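Local coordinates for protein beta-glucoside phosphorylase BglX (Unidentified, PDB 5VQE) that probably cleaves beta-glucosides by phosphorolysis as a family 3 glycoside hydrolase-type enzyme, and holds a 2-fluoro-glucose in its active-site pocket, at residues E40-K45 with R65-K70; L87-N92 with V139-T144. One frame throughout, in Å; residues are numbered along the deposited sequence.

Contact 1: E40-K45 with R65-K70; sequences EIIWDK and RPFKAK
Arg65 meets Ile42, then Ile41, then Trp43 from CB outward. Its CB stands 3.5 Å from Ile42 O, the same carbonyl that accepts the backbone bond from Arg65 N (2.9 Å, 167° at the hydrogen). The next carbon, CG, lies 3.7 Å from Ile41 CD1, and CD stays against that same methyl. The chain bends at chi2 and chi3, turning CD and then NE; beyond them Arg65 NH1 lies at the edge of the Trp43 ring, 3.0 Å from CZ3, with guanidinium and indole planes 76° apart. This approach is tight, and because the Trp43 chi1 is eclipsed at 0°, its detail is doubtful.

Further along, Asp44 CB sits over one face of the Phe67 ring, 3.8 Å from the ring centroid, a CH-pi contact displaced toward the rim. Ile42 CG2 adds apolar contact to Phe67 CE1 at 4.2 Å. The Asp44 carboxylate pairs with Arg71, and OD1 also receives a water that accepts from the N-cap residue Lys68 N (2.9 Å from each). Strands 38-42 and 61-64, neighbours in the family 3 TIM-barrel domain, end here; the beta-alpha loop 65-68 leads to helix 69-82.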
# COMPACT_ATOMS: atom_id res chain seq x y z
N GLU A 40 -9.18 -14.20 6.90
CA GLU A 40 -8.70 -14.00 8.26
C GLU A 40 -7.25 -13.53 8.28
O GLU A 40 -6.42 -14.04 7.53
CB GLU A 40 -8.83 -15.30 9.07
CG GLU A 40 -10.22 -15.58 9.58
CD GLU A 40 -10.66 -14.56 10.64
OE1 GLU A 40 -9.86 -14.24 11.55
OE2 GLU A 40 -11.79 -14.07 10.55
N ILE A 41 -6.95 -12.59 9.16
CA ILE A 41 -5.60 -12.07 9.30
C ILE A 41 -4.77 -13.05 10.13
O ILE A 41 -5.28 -13.73 11.02
CB ILE A 41 -5.61 -10.66 9.92
CG1 ILE A 41 -4.29 -9.95 9.66
CG2 ILE A 41 -5.91 -10.72 11.42
CD1 ILE A 41 -4.32 -8.46 10.00
N ILE A 42 -3.47 -13.11 9.84
CA ILE A 42 -2.56 -14.00 10.55
C ILE A 42 -1.31 -13.23 10.94
O ILE A 42 -0.73 -12.51 10.13
CB ILE A 42 -2.22 -15.24 9.69
CG1 ILE A 42 -3.41 -16.19 9.72
CG2 ILE A 42 -0.95 -15.93 10.20
CD1 ILE A 42 -3.29 -17.37 8.85
N TRP A 43 -0.91 -13.38 12.20
CA TRP A 43 0.30 -12.80 12.75
C TRP A 43 1.13 -13.91 13.38
O TRP A 43 0.61 -14.98 13.72
CB TRP A 43 0.03 -11.70 13.81
CG TRP A 43 -1.42 -11.40 14.11
CD1 TRP A 43 -2.40 -12.30 14.42
CD2 TRP A 43 -2.04 -10.11 14.16
NE1 TRP A 43 -3.59 -11.65 14.64
CE2 TRP A 43 -3.39 -10.30 14.49
CE3 TRP A 43 -1.57 -8.80 13.94
CZ2 TRP A 43 -4.29 -9.24 14.61
CZ3 TRP A 43 -2.47 -7.75 14.07
CH2 TRP A 43 -3.81 -7.98 14.40
N ASP A 44 2.42 -13.65 13.54
CA ASP A 44 3.34 -14.60 14.18
C ASP A 44 3.83 -13.98 15.49
O ASP A 44 4.82 -13.24 15.51
CB ASP A 44 4.50 -14.95 13.25
CG ASP A 44 5.38 -16.07 13.82
OD1 ASP A 44 6.45 -16.36 13.23
OD2 ASP A 44 4.99 -16.68 14.84
N LYS A 45 3.13 -14.29 16.58
CA LYS A 45 3.55 -13.89 17.91
C LYS A 45 3.32 -15.08 18.82
O LYS A 45 2.31 -15.78 18.68
CB LYS A 45 2.77 -12.67 18.43
N ARG A 65 0.31 -10.80 7.98
CA ARG A 65 1.03 -9.62 8.43
C ARG A 65 2.52 -9.84 8.23
O ARG A 65 2.95 -10.96 7.96
CB ARG A 65 0.72 -9.33 9.89
CG ARG A 65 -0.67 -8.77 10.14
CD ARG A 65 -0.83 -7.33 9.62
NE ARG A 65 0.24 -6.44 10.06
CZ ARG A 65 0.41 -6.03 11.31
NH1 ARG A 65 -0.42 -6.44 12.26
NH2 ARG A 65 1.41 -5.22 11.61
N PRO A 66 3.34 -8.80 8.37
CA PRO A 66 4.78 -8.98 8.17
C PRO A 66 5.43 -9.77 9.29
O PRO A 66 5.53 -9.31 10.43
CB PRO A 66 5.33 -7.54 8.13
CG PRO A 66 4.16 -6.66 7.95
CD PRO A 66 2.99 -7.38 8.56
N PHE A 67 5.83 -10.99 8.98
CA PHE A 67 6.76 -11.74 9.81
C PHE A 67 7.73 -12.44 8.86
O PHE A 67 7.77 -12.15 7.67
CB PHE A 67 6.00 -12.66 10.78
CG PHE A 67 4.99 -13.56 10.13
CD1 PHE A 67 3.67 -13.15 9.98
CD2 PHE A 67 5.34 -14.82 9.70
CE1 PHE A 67 2.73 -13.98 9.40
CE2 PHE A 67 4.41 -15.65 9.11
CZ PHE A 67 3.10 -15.23 8.96
N LYS A 68 8.53 -13.36 9.39
CA LYS A 68 9.68 -13.86 8.64
C LYS A 68 9.25 -14.78 7.50
O LYS A 68 8.33 -15.59 7.63
CB LYS A 68 10.64 -14.61 9.57
CG LYS A 68 11.51 -13.68 10.40
CD LYS A 68 12.48 -14.46 11.28
CE LYS A 68 13.11 -13.58 12.36
NZ LYS A 68 12.14 -13.27 13.45
N ALA A 69 9.98 -14.67 6.38
CA ALA A 69 9.66 -15.47 5.20
C ALA A 69 9.61 -16.95 5.51
O ALA A 69 8.74 -17.67 5.02
CB ALA A 69 10.69 -15.20 4.10
N LYS A 70 10.56 -17.44 6.32
CA LYS A 70 10.58 -18.87 6.62
C LYS A 70 9.33 -19.29 7.39
O LYS A 70 8.82 -20.39 7.18
CB LYS A 70 11.84 -19.22 7.41
CG LYS A 70 11.76 -20.53 8.15
O HOH W 1 8.35 -14.41 12.10

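Contact 2: L87-N92 with V139-T144; sequences LLIACN and VGVNWT. With G2F (2-deoxy-2-fluoro-alpha-D-glucopyranose), chain B.
A chi1 of 54° sets Asn142 CG between its own backbone N and carbonyl carbon, and from there the amide faces Ile89 N; in Trp143, chi1 -169° sets CG anti to the backbone N, and the indole built on it has its CE3 beside Leu88 CB and Ala90 CB. The Asn142 amide thereby imitates a strand neighbour. Its OD1 accepts from Ile89 N at 2.8 Å, the donor lying tilted 32° from the amide carbonyl plane, and its ND2 makes a weak bond to Leu87 O. The backbone answers in the other direction: Asn142 N donates to Ile89 O at 2.9 Å, in the plane of that carbonyl. Ile89 is thus gripped through both its N-H and its C=O by one residue.

Beyond this point true parallel pairing begins, with Ala90 bridged to Trp143 and Cys91 to Thr144. The link is a beta-alpha-beta crossover of the TIM barrel, in which helix 122-138 ends in a Schellman motif at Gly140 and the chain re-enters the sheet beside strand 88-91. Cys91 N gives Trp143 O a weak bond, and Ala90 CA approaches that same oxygen at 3.0 Å in a CA-H...O contact.

The two faces differ. Ala90 CB and Leu88 CB both come obliquely to the six-membered ring of Trp143, Leu88 CB at 3.8 Å from CE3, while the indole NE1 bonds to Thr237 of another barrel strand. On the other face Cys91 CB rests 4.0 Å from Val141 CG1, and Ile89 CD1 meets Gly140 O at 3.6 Å; helix 69-82 covers Ile89 through Thr76 and Gln80. Just past the strand, Asn92 lines the pocket of the fluoroglucose; Lys193, His194 and Arg163 hydrogen-bond the sugar.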
# COMPACT_ATOMS: atom_id res chain seq x y z
N LEU A 87 -6.74 -22.32 0.26
CA LEU A 87 -6.88 -20.92 0.63
C LEU A 87 -6.26 -20.01 -0.42
O LEU A 87 -5.20 -20.31 -0.97
CB LEU A 87 -6.18 -20.66 1.96
CG LEU A 87 -6.72 -21.39 3.19
CD1 LEU A 87 -5.66 -21.49 4.28
CD2 LEU A 87 -7.94 -20.66 3.70
N LEU A 88 -6.90 -18.87 -0.66
CA LEU A 88 -6.18 -17.71 -1.18
C LEU A 88 -5.34 -17.14 -0.04
O LEU A 88 -5.83 -17.00 1.09
CB LEU A 88 -7.13 -16.66 -1.73
CG LEU A 88 -7.97 -17.08 -2.93
CD1 LEU A 88 -8.99 -16.01 -3.23
CD2 LEU A 88 -7.11 -17.34 -4.15
N ILE A 89 -4.07 -16.86 -0.32
CA ILE A 89 -3.12 -16.37 0.68
C ILE A 89 -2.65 -15.00 0.23
O ILE A 89 -1.91 -14.89 -0.76
CB ILE A 89 -1.94 -17.33 0.88
CG1 ILE A 89 -2.45 -18.68 1.41
CG2 ILE A 89 -0.95 -16.76 1.87
CD1 ILE A 89 -1.39 -19.76 1.44
N ALA A 90 -3.09 -13.96 0.93
CA ALA A 90 -2.85 -12.59 0.54
C ALA A 90 -1.75 -11.94 1.38
O ALA A 90 -1.39 -12.41 2.45
CB ALA A 90 -4.14 -11.77 0.67
N CYS A 91 -1.22 -10.84 0.84
CA CYS A 91 -0.19 -10.05 1.52
C CYS A 91 -0.21 -8.64 0.93
O CYS A 91 -0.43 -8.47 -0.28
CB CYS A 91 1.19 -10.70 1.36
SG CYS A 91 2.46 -10.14 2.54
N ASN A 92 0.05 -7.64 1.78
CA ASN A 92 0.20 -6.25 1.35
C ASN A 92 1.63 -6.02 0.84
O ASN A 92 2.43 -5.30 1.45
CB ASN A 92 -0.11 -5.28 2.49
CG ASN A 92 -1.58 -5.19 2.84
OD1 ASN A 92 -1.98 -5.35 4.01
ND2 ASN A 92 -2.39 -4.89 1.85
N VAL A 139 7.07 -18.09 -0.68
CA VAL A 139 6.60 -18.52 0.62
C VAL A 139 5.14 -18.91 0.61
O VAL A 139 4.58 -19.22 1.67
CB VAL A 139 6.86 -17.44 1.69
CG1 VAL A 139 8.32 -17.01 1.68
CG2 VAL A 139 5.95 -16.23 1.51
N GLY A 140 4.48 -18.89 -0.56
CA GLY A 140 3.12 -19.37 -0.68
C GLY A 140 2.07 -18.31 -0.93
O GLY A 140 0.90 -18.66 -1.12
N VAL A 141 2.43 -17.03 -0.95
CA VAL A 141 1.47 -15.98 -1.25
C VAL A 141 1.02 -16.11 -2.69
O VAL A 141 1.85 -16.25 -3.61
CB VAL A 141 2.08 -14.59 -0.97
CG1 VAL A 141 1.15 -13.48 -1.46
CG2 VAL A 141 2.37 -14.43 0.50
N ASN A 142 -0.29 -16.05 -2.91
CA ASN A 142 -0.85 -16.10 -4.26
C ASN A 142 -1.75 -14.92 -4.57
O ASN A 142 -2.41 -14.92 -5.62
CB ASN A 142 -1.60 -17.42 -4.48
CG ASN A 142 -2.66 -17.70 -3.44
OD1 ASN A 142 -3.39 -16.80 -2.99
ND2 ASN A 142 -2.78 -18.97 -3.05
N TRP A 143 -1.77 -13.89 -3.73
CA TRP A 143 -2.67 -12.76 -3.88
C TRP A 143 -2.01 -11.54 -3.25
O TRP A 143 -1.80 -11.52 -2.03
CB TRP A 143 -4.01 -13.06 -3.20
CG TRP A 143 -5.13 -12.11 -3.47
CD1 TRP A 143 -5.18 -11.09 -4.38
CD2 TRP A 143 -6.41 -12.12 -2.82
NE1 TRP A 143 -6.40 -10.46 -4.33
CE2 TRP A 143 -7.17 -11.08 -3.37
CE3 TRP A 143 -6.97 -12.91 -1.81
CZ2 TRP A 143 -8.47 -10.81 -2.95
CZ3 TRP A 143 -8.25 -12.63 -1.38
CH2 TRP A 143 -9.00 -11.60 -1.96
N THR A 144 -1.66 -10.54 -4.04
CA THR A 144 -1.14 -9.29 -3.50
C THR A 144 -2.25 -8.25 -3.54
O THR A 144 -2.93 -8.11 -4.56
CB THR A 144 0.10 -8.79 -4.24
OG1 THR A 144 0.60 -7.63 -3.56
CG2 THR A 144 -0.19 -8.42 -5.68
C1 G2F B . -7.47 -2.01 4.32
C2 G2F B . -6.44 -1.07 3.62
C3 G2F B . -5.86 -1.83 2.39
C4 G2F B . -5.27 -3.19 2.88
C5 G2F B . -6.42 -3.99 3.59
C6 G2F B . -5.87 -5.35 4.17
O3 G2F B . -4.78 -1.09 1.90
O4 G2F B . -4.91 -3.92 1.74
O5 G2F B . -6.88 -3.23 4.69
O6 G2F B . -4.75 -5.07 4.96
F2 G2F B . -7.06 0.05 3.19

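How the contacts relate
Both contacts reach the same parallel sheet: contact 2 pairs strands 143-144 and 88-91, while contact 1 joins the end of strand 38-42 to the loop and helix start that follow strand 61-64. Contact 2 is core: nine of its ten touching residues are buried, and backbone bonds and the Asn142 amide tie strand 88-91 to the segment leading into strand 143-144. Contact 1 is only partly buried, with one cross-segment hydrogen bond and the Asp44 carboxylate held by Arg71 and a water. Helix 69-82 connects them: its first residue, Ala69, packs through O on Val139 CG1 of contact 2. Towards the sugar, contact 2 supplies Asn92, whereas the Ile41 side chain stays about 6 Å from the ligand.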